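Local atomic coordinates of SusD homolog (Bacteroides thetaiotaomicron VPI-5482, PDB entry 3FDH), a protein that probably binds glycans at the outer membrane, as a SusD/RagB-family lipoprotein, for uptake by a gut Bacteroides. Residues D184-A188 against D236-I242; L25-I29 against M111-M115; C347-A353 against Y408-L413. Where two conformers were deposited one is given. Numbering follows the deposited sequence.

Interaction 1. Residues D184-A188 against D236-I242; sequences DFLYA and DQAAFDI
Phe185, Leu186 and Tyr187 spread as three bumps from the tight turn 184-188 and fit along segment 236-242, extended through strand 238-240 and turning at both ends, with the CA atoms of Leu186 and Phe240 5.3 Å apart. Asp184 shapes the turn: its OD1 accepts from Leu186 N (3.0 Å), an Asx turn, and from Tyr187 N (2.9 Å), while Ala188 N bonds Asp184 O at 2.9 Å. Bulky Phe185, chi1 m, rests on Phe240 and Ile242: its CB meets Phe240 CE1 at 3.6 Å, and one ring face takes Ile242 CD1 in a CH-pi contact, 4.1 Å from the centroid. Branched Leu186, with chi1 -145° and chi2 p, fills the gap between Phe240 CB (4.2 Å from CD1) and Ala238 CB (4.3 Å from CD2). Strand 238-240 pairs antiparallel with 330-331 in a small two-stranded sheet set among the helices of the SusD-like fold. Waters fill the backbone gap, one linking Leu186 O (2.7 Å) to Ala239 N (2.9 Å), another Phe185 O (2.7 Å) to Asp241 N (2.8 Å). Tyr187, chi1 m, lies over small Ala238, CZ to CB 4.1 Å, and donates from OH to Asp236 O at 2.7 Å.

Interaction 2. Residues L25-I29 against M111-M115; sequences LADVI and MAEVM
Leu25, chi1 t and chi2 p, reaches over the start of 111-115: its CD2 lies 3.6 Å from SE of Met111 (selenomethionine), and its CD1 is 4.0 Å from Ala112 N and 4.3 Å from Ala112 CB. The small alanine lets Leu25 approach the backbone. Both segments are helical throughout, each with an i to i+4 bond, Ile29 N to Leu25 O at 2.9 Å and Met115 N to Met111 O at 3.0 Å. Their axes run in the same general direction at 29°, 10.5 Å apart at closest approach, a separation bridged by Leu25 and Met115. CA atoms pair Leu25 with Ala112 (6.7 Å) and Ile29 with Met115 (7.2 Å). One turn on, Val28 CG1 touches Met115 CB at 3.5 Å. Met115, also selenomethionine, bends with chi1 and chi2 both m, bringing its SE to 4.2 Å from Ile29 CG1; an unbranched, flexible chain suits this space. No hydrogen bond crosses the contact. Ile92 of helix 76-95 touches both Leu25 and Ala112, and Phe197 of helix 191-208 touches Met115. Such buried apolar contact between helices 21-37 and 106-127 is helix-on-helix packing of the kind expected in a SusD-like protein, whose family belongs to the TPR clan.

Interaction 3. Residues C347-A353 against Y408-L413; sequences CRLNRDA and YAANPL
Cys347, chi1 m, sits at the apolar centre, facing the junction of helices 393-410 and 412-423; its CA is 5.4 Å from that of Leu413. Its compact thiol fits between larger groups: SG lies 3.8 Å from Pro412 CB and 4.1 Å from Tyr408 CE1, a sulfur-aromatic contact at the ring edge. Cys347 CB meets Leu413 CD1 at 4.0 Å. Leu413, chi1 t and chi2 p, also sets CD2 against one face of the Arg348 guanidinium, 3.5 Å from NH1, while the charge pairs with Glu344 and Glu446. After helix 335-348, Asn350 takes positive phi (59°) in a Schellman motif, with Asn350 N to Cys347 O at 2.8 Å; the chain then runs extended through Arg351 and Asp352 to Ala353, the N-cap position of helix 354-379. Asn411 breaks the other helix, and Pro412, which has no backbone NH to donate, suits the first turn of helix 412-423. At the polar edge, Tyr408 (chi1 t) OH accepts a hydrogen bond from Ala353 N (2.8 Å), and a water joins Tyr408 OH (3.0 Å) to Arg351 O (2.7 Å). With its ring against Cys347 and its hydroxyl bonded to backbone directly and through water, Tyr408 serves both apolar centre and polar edge.

Interactions 1 and 2 adjoin, their centres 11 Å apart: Phe185 CD2 lies 3.6 Å from Ala26 O, and Asp184 OD2 is 3.8 Å from Met111 CE, so the turn 184-188 packs against both helices of interaction 2. Helix 191-208 also touches both contacts, through Trp194 and Phe197. Interaction 3 stands apart, with centres 32 and 36 Å from the other two, and joins different helices. Burial tracks chemistry. Every touching residue of interaction 2 is buried and the contact is wholly apolar, whereas the partly buried interactions 1 and 3 combine apolar packing with a tyrosine hydroxyl bonded to backbone and with bridging waters.

Interaction 1. Residues D184-A188 against D236-I242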
ATOM      1  N   ASP A 184      -7.346  19.321  -6.699  1.00 28.09           N
ATOM      2  CA  ASP A 184      -6.150  18.465  -6.560  1.00 27.63           C
ATOM      3  C   ASP A 184      -5.852  18.263  -5.072  1.00 28.81           C
ATOM      4  O   ASP A 184      -5.121  19.038  -4.439  1.00 28.00           O
ATOM      5  CB  ASP A 184      -4.943  19.093  -7.262  1.00 27.38           C
ATOM      6  CG  ASP A 184      -3.679  18.291  -7.051  1.00 29.44           C
ATOM      7  OD1 ASP A 184      -3.793  17.163  -6.482  1.00 27.70           O
ATOM      8  OD2 ASP A 184      -2.584  18.781  -7.417  1.00 27.54           O
ATOM      9  N   PHE A 185      -6.497  17.262  -4.523  1.00 30.11           N
ATOM     10  CA  PHE A 185      -6.382  16.923  -3.104  1.00 31.52           C
ATOM     11  C   PHE A 185      -5.038  16.280  -2.762  1.00 32.34           C
ATOM     12  O   PHE A 185      -4.730  16.023  -1.601  1.00 36.36           O
ATOM     13  CB  PHE A 185      -7.512  15.984  -2.648  1.00 31.70           C
ATOM     14  CG  PHE A 185      -8.882  16.567  -2.791  1.00 30.39           C
ATOM     15  CD1 PHE A 185      -9.148  17.845  -2.320  1.00 31.05           C
ATOM     16  CD2 PHE A 185      -9.906  15.825  -3.357  1.00 31.81           C
ATOM     17  CE1 PHE A 185     -10.419  18.373  -2.455  1.00 31.21           C
ATOM     18  CE2 PHE A 185     -11.160  16.338  -3.477  1.00 31.72           C
ATOM     19  CZ  PHE A 185     -11.430  17.610  -3.030  1.00 31.68           C
ATOM     20  N   LEU A 186      -4.222  16.049  -3.774  1.00 32.39           N
ATOM     21  CA  LEU A 186      -2.930  15.446  -3.534  1.00 31.57           C
ATOM     22  C   LEU A 186      -1.889  16.542  -3.396  1.00 32.23           C
ATOM     23  O   LEU A 186      -1.210  16.640  -2.376  1.00 33.79           O
ATOM     24  CB  LEU A 186      -2.583  14.477  -4.654  1.00 32.32           C
ATOM     25  CG  LEU A 186      -1.807  13.254  -4.257  1.00 36.08           C
ATOM     26  CD1 LEU A 186      -2.640  12.429  -3.215  1.00 37.03           C
ATOM     27  CD2 LEU A 186      -1.516  12.448  -5.522  1.00 32.72           C
ATOM     28  N   TYR A 187      -1.819  17.423  -4.387  1.00 30.53           N
ATOM     29  CA  TYR A 187      -0.763  18.429  -4.427  1.00 29.82           C
ATOM     30  C   TYR A 187      -1.178  19.894  -4.651  1.00 30.07           C
ATOM     31  O   TYR A 187      -0.338  20.765  -4.845  1.00 30.66           O
ATOM     32  CB  TYR A 187       0.280  18.038  -5.457  1.00 29.22           C
ATOM     33  CG  TYR A 187       1.118  16.816  -5.111  1.00 30.20           C
ATOM     34  CD1 TYR A 187       1.926  16.779  -3.996  1.00 22.56           C
ATOM     35  CD2 TYR A 187       1.164  15.743  -5.962  1.00 26.41           C
ATOM     36  CE1 TYR A 187       2.746  15.705  -3.737  1.00 24.84           C
ATOM     37  CE2 TYR A 187       1.976  14.671  -5.720  1.00 27.25           C
ATOM     38  CZ  TYR A 187       2.742  14.632  -4.591  1.00 26.84           C
ATOM     39  OH  TYR A 187       3.567  13.568  -4.354  1.00 28.27           O
ATOM     40  N   ALA A 188      -2.469  20.168  -4.605  1.00 30.32           N
ATOM     41  CA  ALA A 188      -2.944  21.555  -4.692  1.00 31.15           C
ATOM     42  C   ALA A 188      -2.438  22.275  -5.923  1.00 30.80           C
ATOM     43  O   ALA A 188      -2.112  23.479  -5.897  1.00 31.78           O
ATOM     44  CB  ALA A 188      -2.570  22.329  -3.423  1.00 30.60           C
ATOM     45  N   ASP A 236       7.329  15.898   0.026  1.00 32.02           N
ATOM     46  CA  ASP A 236       7.039  15.783  -1.386  1.00 31.25           C
ATOM     47  C   ASP A 236       6.152  14.594  -1.637  1.00 29.53           C
ATOM     48  O   ASP A 236       5.642  14.397  -2.757  1.00 28.87           O
ATOM     49  CB  ASP A 236       8.327  15.539  -2.210  1.00 32.40           C
ATOM     50  CG  ASP A 236       9.082  16.790  -2.530  1.00 33.22           C
ATOM     51  OD1 ASP A 236       8.570  17.898  -2.287  1.00 34.67           O
ATOM     52  OD2 ASP A 236      10.209  16.660  -3.052  1.00 33.89           O
ATOM     53  N   GLN A 237       6.015  13.764  -0.608  1.00 28.60           N
ATOM     54  CA  GLN A 237       5.367  12.451  -0.828  1.00 26.95           C
ATOM     55  C   GLN A 237       3.910  12.615  -1.199  1.00 28.29           C
ATOM     56  O   GLN A 237       3.298  13.628  -0.944  1.00 27.08           O
ATOM     57  CB  GLN A 237       5.565  11.503   0.357  1.00 27.30           C
ATOM     58  CG  GLN A 237       4.645  11.797   1.536  1.00 28.91           C
ATOM     59  CD  GLN A 237       5.059  11.130   2.802  1.00 32.26           C
ATOM     60  OE1 GLN A 237       5.854  10.185   2.789  1.00 27.14           O
ATOM     61  NE2 GLN A 237       4.553  11.650   3.938  1.00 26.52           N
ATOM     62  N   ALA A 238       3.394  11.589  -1.869  1.00 27.83           N
ATOM     63  CA  ALA A 238       2.010  11.583  -2.369  1.00 30.54           C
ATOM     64  C   ALA A 238       1.050  11.150  -1.274  1.00 30.51           C
ATOM     65  O   ALA A 238       0.814   9.967  -1.056  1.00 31.27           O
ATOM     66  CB  ALA A 238       1.893  10.709  -3.553  1.00 27.82           C
ATOM     67  N   ALA A 239       0.555  12.168  -0.587  1.00 30.32           N
ATOM     68  CA  ALA A 239      -0.312  11.996   0.559  1.00 30.45           C
ATOM     69  C   ALA A 239      -1.641  12.664   0.344  1.00 30.75           C
ATOM     70  O   ALA A 239      -1.726  13.814  -0.010  1.00 31.08           O
ATOM     71  CB  ALA A 239       0.347  12.578   1.800  1.00 27.79           C
ATOM     72  N   PHE A 240      -2.672  11.893   0.607  1.00 30.05           N
ATOM     73  CA  PHE A 240      -4.048  12.374   0.580  1.00 31.39           C
ATOM     74  C   PHE A 240      -4.259  12.696   2.032  1.00 32.36           C
ATOM     75  O   PHE A 240      -4.470  11.788   2.853  1.00 32.74           O
ATOM     76  CB  PHE A 240      -4.974  11.268   0.111  1.00 31.31           C
ATOM     77  CG  PHE A 240      -6.403  11.667   0.021  1.00 32.23           C
ATOM     78  CD1 PHE A 240      -6.841  12.481  -1.000  1.00 27.45           C
ATOM     79  CD2 PHE A 240      -7.333  11.176   0.927  1.00 38.32           C
ATOM     80  CE1 PHE A 240      -8.163  12.848  -1.108  1.00 33.15           C
ATOM     81  CE2 PHE A 240      -8.676  11.538   0.825  1.00 40.79           C
ATOM     82  CZ  PHE A 240      -9.086  12.399  -0.195  1.00 32.98           C
ATOM     83  N   ASP A 241      -4.196  13.994   2.335  1.00 31.53           N
ATOM     84  CA  ASP A 241      -4.160  14.454   3.695  1.00 33.47           C
ATOM     85  C   ASP A 241      -5.276  15.447   3.972  1.00 35.31           C
ATOM     86  O   ASP A 241      -5.018  16.546   4.416  1.00 35.11           O
ATOM     87  CB  ASP A 241      -2.789  15.100   3.885  1.00 34.28           C
ATOM     88  CG  ASP A 241      -2.381  15.267   5.350  1.00 42.36           C
ATOM     89  OD1 ASP A 241      -3.048  14.761   6.281  1.00 41.83           O
ATOM     90  OD2 ASP A 241      -1.335  15.907   5.566  1.00 47.94           O
ATOM     91  N   ILE A 242      -6.506  15.052   3.688  1.00 35.38           N
ATOM     92  CA  ILE A 242      -7.639  15.957   3.868  1.00 37.26           C
ATOM     93  C   ILE A 242      -8.606  15.430   4.920  1.00 36.71           C
ATOM     94  O   ILE A 242      -9.725  15.915   5.063  1.00 34.54           O
ATOM     95  CB  ILE A 242      -8.387  16.254   2.513  1.00 38.83           C
ATOM     96  CG1 ILE A 242      -9.199  15.039   2.038  1.00 44.38           C
ATOM     97  CG2 ILE A 242      -7.386  16.703   1.444  1.00 38.24           C
ATOM     98  CD1 ILE A 242     -10.047  15.281   0.767  1.00 47.42           C
TER
HETATM   99  O   HOH W   1      -3.472  16.220   0.761  1.00 30.78           O
HETATM  100  O   HOH W   2       0.667  15.023  -1.251  1.00 36.76           O
HETATM  101  O   HOH W   3      -1.021  16.313   0.280  1.00 47.22           O

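Interaction 2. Residues L25-I29 against M111-M115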
ATOM      1  N   LEU A  25     -11.531  14.834 -11.386  1.00 26.95           N
ATOM      2  CA  LEU A  25     -10.230  14.507 -10.793  1.00 26.55           C
ATOM      3  C   LEU A  25     -10.331  14.486  -9.284  1.00 26.71           C
ATOM      4  O   LEU A  25      -9.683  13.695  -8.605  1.00 26.11           O
ATOM      5  CB  LEU A  25      -9.154  15.506 -11.226  1.00 26.66           C
ATOM      6  CG  LEU A  25      -7.729  15.220 -10.790  1.00 27.69           C
ATOM      7  CD1 LEU A  25      -7.256  13.897 -11.517  1.00 29.10           C
ATOM      8  CD2 LEU A  25      -6.806  16.424 -11.028  1.00 28.01           C
ATOM      9  N   ALA A  26     -11.126  15.387  -8.750  1.00 27.39           N
ATOM     10  CA  ALA A  26     -11.268  15.481  -7.271  1.00 27.57           C
ATOM     11  C   ALA A  26     -11.759  14.128  -6.773  1.00 27.80           C
ATOM     12  O   ALA A  26     -11.284  13.573  -5.772  1.00 29.24           O
ATOM     13  CB  ALA A  26     -12.263  16.584  -6.876  1.00 25.13           C
ATOM     14  N   ASP A  27     -12.684  13.576  -7.539  1.00 27.77           N
ATOM     15  CA  ASP A  27     -13.303  12.296  -7.185  1.00 28.55           C
ATOM     16  C   ASP A  27     -12.346  11.138  -7.386  1.00 28.05           C
ATOM     17  O   ASP A  27     -12.297  10.202  -6.593  1.00 27.00           O
ATOM     18  CB  ASP A  27     -14.543  12.038  -8.037  1.00 28.29           C
ATOM     19  CG  ASP A  27     -15.333  10.851  -7.554  1.00 31.82           C
ATOM     20  OD1 ASP A  27     -16.142  10.997  -6.603  1.00 31.02           O
ATOM     21  OD2 ASP A  27     -15.175   9.771  -8.154  1.00 34.43           O
ATOM     22  N   VAL A  28     -11.578  11.206  -8.463  1.00 27.79           N
ATOM     23  CA  VAL A  28     -10.631  10.139  -8.816  1.00 28.16           C
ATOM     24  C   VAL A  28      -9.553  10.042  -7.734  1.00 27.18           C
ATOM     25  O   VAL A  28      -9.184   8.969  -7.278  1.00 28.33           O
ATOM     26  CB  VAL A  28     -10.032  10.368 -10.266  1.00 27.74           C
ATOM     27  CG1 VAL A  28      -8.749   9.588 -10.512  1.00 27.55           C
ATOM     28  CG2 VAL A  28     -11.107  10.084 -11.366  1.00 29.28           C
ATOM     29  N   ILE A  29      -9.083  11.191  -7.278  1.00 27.68           N
ATOM     30  CA  ILE A  29      -8.026  11.193  -6.268  1.00 27.31           C
ATOM     31  C   ILE A  29      -8.578  10.643  -4.952  1.00 28.64           C
ATOM     32  O   ILE A  29      -7.950   9.805  -4.257  1.00 27.97           O
ATOM     33  CB  ILE A  29      -7.456  12.591  -6.074  1.00 27.00           C
ATOM     34  CG1 ILE A  29      -6.755  13.053  -7.361  1.00 27.73           C
ATOM     35  CG2 ILE A  29      -6.486  12.658  -4.894  1.00 26.36           C
ATOM     36  CD1 ILE A  29      -6.334  14.530  -7.308  1.00 24.75           C
HETATM   37  N   MSE A 111      -2.241  14.700 -14.528  1.00 27.76           N
HETATM   38  CA  MSE A 111      -2.576  14.189 -13.193  1.00 28.36           C
HETATM   39  C   MSE A 111      -3.468  12.948 -13.342  1.00 28.70           C
HETATM   40  O   MSE A 111      -3.316  11.944 -12.616  1.00 30.33           O
HETATM   41  CB  MSE A 111      -3.290  15.252 -12.357  1.00 29.70           C
HETATM   42  CG  MSE A 111      -2.473  16.506 -12.129  1.00 30.67           C
HETATM   43 SE   MSE A 111      -3.485  17.909 -11.272  0.75 23.61          SE
HETATM   44  CE  MSE A 111      -2.113  19.262 -11.184  1.00 29.52           C
ATOM     45  N   ALA A 112      -4.420  13.055 -14.252  1.00 27.15           N
ATOM     46  CA  ALA A 112      -5.364  11.969 -14.551  1.00 27.26           C
ATOM     47  C   ALA A 112      -4.640  10.754 -15.111  1.00 27.59           C
ATOM     48  O   ALA A 112      -5.016   9.617 -14.834  1.00 27.85           O
ATOM     49  CB  ALA A 112      -6.465  12.434 -15.523  1.00 25.94           C
ATOM     50  N   GLU A 113      -3.577  11.005 -15.865  1.00 27.05           N
ATOM     51  CA  GLU A 113      -2.789   9.923 -16.484  1.00 27.14           C
ATOM     52  C   GLU A 113      -2.050   9.159 -15.396  1.00 28.30           C
ATOM     53  O   GLU A 113      -1.967   7.928 -15.415  1.00 28.38           O
ATOM     54  CB  GLU A 113      -1.833  10.470 -17.555  1.00 28.32           C
ATOM     55  CG  GLU A 113      -2.587  10.764 -18.851  1.00 28.11           C
ATOM     56  CD  GLU A 113      -1.863  11.669 -19.849  1.00 31.50           C
ATOM     57  OE1 GLU A 113      -0.969  12.430 -19.442  1.00 28.92           O
ATOM     58  OE2 GLU A 113      -2.246  11.651 -21.048  1.00 30.63           O
ATOM     59  N   VAL A 114      -1.592   9.899 -14.407  1.00 27.32           N
ATOM     60  CA  VAL A 114      -0.938   9.294 -13.248  1.00 28.41           C
ATOM     61  C   VAL A 114      -1.965   8.442 -12.456  1.00 29.59           C
ATOM     62  O   VAL A 114      -1.688   7.329 -12.007  1.00 28.93           O
ATOM     63  CB  VAL A 114      -0.278  10.364 -12.331  1.00 26.81           C
ATOM     64  CG1 VAL A 114       0.208   9.721 -10.970  1.00 26.43           C
ATOM     65  CG2 VAL A 114       0.882  11.055 -13.063  1.00 28.33           C
HETATM   66  N   MSE A 115      -3.178   8.950 -12.312  1.00 28.81           N
HETATM   67  CA  MSE A 115      -4.169   8.180 -11.552  1.00 28.65           C
HETATM   68  C   MSE A 115      -4.592   6.970 -12.344  1.00 29.74           C
HETATM   69  O   MSE A 115      -4.953   5.943 -11.770  1.00 31.34           O
HETATM   70  CB  MSE A 115      -5.408   8.997 -11.189  1.00 28.03           C
HETATM   71  CG  MSE A 115      -5.168  10.155 -10.246  1.00 27.01           C
HETATM   72 SE   MSE A 115      -4.931   9.439  -8.489  0.75 26.25          SE
HETATM   73  CE  MSE A 115      -3.043   9.417  -8.306  1.00 27.45           C
TER

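Interaction 3. Residues C347-A353 against Y408-L413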
ATOM      1  N   CYS A 347      21.550  -2.318  -3.065  1.00 28.79           N
ATOM      2  CA  CYS A 347      21.885  -3.658  -2.580  1.00 29.78           C
ATOM      3  C   CYS A 347      22.025  -4.609  -3.745  1.00 29.13           C
ATOM      4  O   CYS A 347      22.999  -5.306  -3.902  1.00 29.31           O
ATOM      5  CB  CYS A 347      20.792  -4.190  -1.656  1.00 31.77           C
ATOM      6  SG  CYS A 347      20.798  -3.452   0.009  1.00 32.99           S
ATOM      7  N   ARG A 348      21.002  -4.660  -4.554  1.00 30.34           N
ATOM      8  CA  ARG A 348      21.020  -5.596  -5.677  1.00 28.46           C
ATOM      9  C   ARG A 348      22.132  -5.282  -6.692  1.00 29.84           C
ATOM     10  O   ARG A 348      22.536  -6.162  -7.465  1.00 31.73           O
ATOM     11  CB  ARG A 348      19.665  -5.673  -6.344  1.00 28.98           C
ATOM     12  CG  ARG A 348      18.623  -6.284  -5.437  1.00 28.43           C
ATOM     13  CD  ARG A 348      17.339  -6.467  -6.140  1.00 24.65           C
ATOM     14  NE  ARG A 348      16.265  -6.874  -5.235  1.00 27.04           N
ATOM     15  CZ  ARG A 348      15.998  -8.113  -4.842  1.00 33.01           C
ATOM     16  NH1 ARG A 348      16.698  -9.158  -5.229  1.00 33.10           N
ATOM     17  NH2 ARG A 348      15.015  -8.309  -4.004  1.00 30.44           N
ATOM     18  N   LEU A 349      22.632  -4.046  -6.665  1.00 28.35           N
ATOM     19  CA  LEU A 349      23.748  -3.613  -7.534  1.00 30.04           C
ATOM     20  C   LEU A 349      25.065  -3.885  -6.832  1.00 31.94           C
ATOM     21  O   LEU A 349      26.144  -3.565  -7.333  1.00 31.44           O
ATOM     22  CB  LEU A 349      23.663  -2.123  -7.931  1.00 28.21           C
ATOM     23  CG  LEU A 349      22.683  -1.823  -9.075  1.00 27.72           C
ATOM     24  CD1 LEU A 349      22.294  -0.356  -9.096  1.00 24.96           C
ATOM     25  CD2 LEU A 349      23.265  -2.317 -10.399  1.00 23.19           C
ATOM     26  N   ASN A 350      24.988  -4.520  -5.679  1.00 34.28           N
ATOM     27  CA  ASN A 350      26.207  -4.719  -4.919  1.00 36.35           C
ATOM     28  C   ASN A 350      26.922  -3.428  -4.532  1.00 37.48           C
ATOM     29  O   ASN A 350      28.172  -3.369  -4.491  1.00 38.27           O
ATOM     30  CB  ASN A 350      27.183  -5.627  -5.661  1.00 37.22           C
ATOM     31  CG  ASN A 350      27.341  -6.946  -4.977  1.00 39.96           C
ATOM     32  OD1 ASN A 350      26.505  -7.313  -4.150  1.00 48.67           O
ATOM     33  ND2 ASN A 350      28.430  -7.658  -5.277  1.00 44.84           N
ATOM     34  N   ARG A 351      26.135  -2.380  -4.309  1.00 34.50           N
ATOM     35  CA  ARG A 351      26.679  -1.096  -3.851  0.50 34.14           C
ATOM     36  C   ARG A 351      26.189  -0.745  -2.460  1.00 33.28           C
ATOM     37  O   ARG A 351      25.221  -1.283  -1.975  1.00 34.91           O
ATOM     38  CB  ARG A 351      26.329   0.050  -4.794  0.50 34.46           C
ATOM     39  CG  ARG A 351      26.782  -0.153  -6.217  0.50 34.35           C
ATOM     40  CD  ARG A 351      26.377   1.036  -7.087  0.50 34.70           C
ATOM     41  NE  ARG A 351      26.313   0.652  -8.493  0.50 35.41           N
ATOM     42  CZ  ARG A 351      25.765   1.408  -9.434  0.50 29.44           C
ATOM     43  NH1 ARG A 351      25.223   2.567  -9.100  0.50 31.58           N
ATOM     44  NH2 ARG A 351      25.724   1.001 -10.696  0.50 26.48           N
ATOM     45  N   ASP A 352      26.908   0.170  -1.836  1.00 33.46           N
ATOM     46  CA  ASP A 352      26.596   0.616  -0.464  1.00 34.28           C
ATOM     47  C   ASP A 352      25.248   1.307  -0.422  1.00 33.84           C
ATOM     48  O   ASP A 352      25.015   2.284  -1.130  1.00 33.52           O
ATOM     49  CB  ASP A 352      27.667   1.576   0.059  1.00 34.96           C
ATOM     50  CG  ASP A 352      27.434   2.003   1.501  1.00 40.64           C
ATOM     51  OD1 ASP A 352      26.819   1.270   2.269  1.00 41.94           O
ATOM     52  OD2 ASP A 352      27.917   3.081   1.887  1.00 48.82           O
ATOM     53  N   ALA A 353      24.376   0.790   0.442  1.00 33.32           N
ATOM     54  CA  ALA A 353      22.999   1.320   0.606  1.00 31.03           C
ATOM     55  C   ALA A 353      22.787   1.902   1.989  1.00 31.95           C
ATOM     56  O   ALA A 353      21.697   2.270   2.365  1.00 32.32           O
ATOM     57  CB  ALA A 353      21.989   0.205   0.363  1.00 29.51           C
ATOM     58  N   TYR A 408      22.521  -4.564   8.755  1.00 30.14           N
ATOM     59  CA  TYR A 408      22.597  -4.211   7.334  1.00 29.62           C
ATOM     60  C   TYR A 408      23.960  -4.678   6.777  1.00 30.93           C
ATOM     61  O   TYR A 408      24.039  -5.268   5.706  1.00 32.08           O
ATOM     62  CB  TYR A 408      22.432  -2.693   7.091  1.00 30.89           C
ATOM     63  CG  TYR A 408      23.007  -2.323   5.748  1.00 30.89           C
ATOM     64  CD1 TYR A 408      22.314  -2.623   4.567  1.00 31.94           C
ATOM     65  CD2 TYR A 408      24.276  -1.740   5.647  1.00 34.39           C
ATOM     66  CE1 TYR A 408      22.872  -2.352   3.325  1.00 33.22           C
ATOM     67  CE2 TYR A 408      24.826  -1.453   4.423  1.00 32.28           C
ATOM     68  CZ  TYR A 408      24.134  -1.769   3.260  1.00 32.33           C
ATOM     69  OH  TYR A 408      24.717  -1.491   2.048  1.00 33.39           O
ATOM     70  N   ALA A 409      25.020  -4.394   7.539  1.00 30.82           N
ATOM     71  CA  ALA A 409      26.399  -4.782   7.165  1.00 31.22           C
ATOM     72  C   ALA A 409      26.464  -6.287   6.915  1.00 31.90           C
ATOM     73  O   ALA A 409      27.083  -6.758   5.950  1.00 32.90           O
ATOM     74  CB  ALA A 409      27.400  -4.399   8.248  1.00 31.41           C
ATOM     75  N   ALA A 410      25.785  -7.021   7.781  1.00 30.66           N
ATOM     76  CA  ALA A 410      25.781  -8.488   7.729  1.00 30.11           C
ATOM     77  C   ALA A 410      24.988  -9.077   6.574  1.00 30.88           C
ATOM     78  O   ALA A 410      25.396 -10.061   5.978  1.00 30.86           O
ATOM     79  CB  ALA A 410      25.322  -9.087   9.047  1.00 29.03           C
ATOM     80  N   ASN A 411      23.849  -8.485   6.266  1.00 30.95           N
ATOM     81  CA  ASN A 411      22.964  -8.992   5.196  1.00 30.12           C
ATOM     82  C   ASN A 411      22.219  -7.827   4.579  1.00 30.91           C
ATOM     83  O   ASN A 411      21.042  -7.621   4.886  1.00 30.50           O
ATOM     84  CB  ASN A 411      21.941  -9.981   5.759  1.00 30.91           C
ATOM     85  CG  ASN A 411      22.573 -11.216   6.336  1.00 33.50           C
ATOM     86  OD1 ASN A 411      23.002 -12.087   5.598  1.00 38.58           O
ATOM     87  ND2 ASN A 411      22.597 -11.326   7.663  1.00 32.02           N
ATOM     88  N   PRO A 412      22.895  -7.056   3.713  1.00 30.40           N
ATOM     89  CA  PRO A 412      22.326  -5.821   3.187  1.00 30.07           C
ATOM     90  C   PRO A 412      20.914  -5.912   2.638  1.00 29.02           C
ATOM     91  O   PRO A 412      20.018  -5.239   3.116  1.00 29.54           O
ATOM     92  CB  PRO A 412      23.311  -5.414   2.089  1.00 29.09           C
ATOM     93  CG  PRO A 412      24.627  -6.061   2.474  1.00 30.68           C
ATOM     94  CD  PRO A 412      24.310  -7.241   3.340  1.00 32.28           C
ATOM     95  N   LEU A 413      20.719  -6.722   1.639  1.00 29.60           N
ATOM     96  CA  LEU A 413      19.390  -6.832   1.038  1.00 30.28           C
ATOM     97  C   LEU A 413      18.308  -7.292   2.007  1.00 31.02           C
ATOM     98  O   LEU A 413      17.216  -6.720   2.074  1.00 31.69           O
ATOM     99  CB  LEU A 413      19.399  -7.758  -0.184  1.00 30.49           C
ATOM    100  CG  LEU A 413      18.051  -7.852  -0.920  1.00 32.25           C
ATOM    101  CD1 LEU A 413      17.555  -6.496  -1.423  1.00 28.29           C
ATOM    102  CD2 LEU A 413      18.182  -8.877  -2.057  1.00 26.67           C
TER
HETATM  103  O   HOH W   4      24.745  -3.313  -0.309  1.00 44.48           O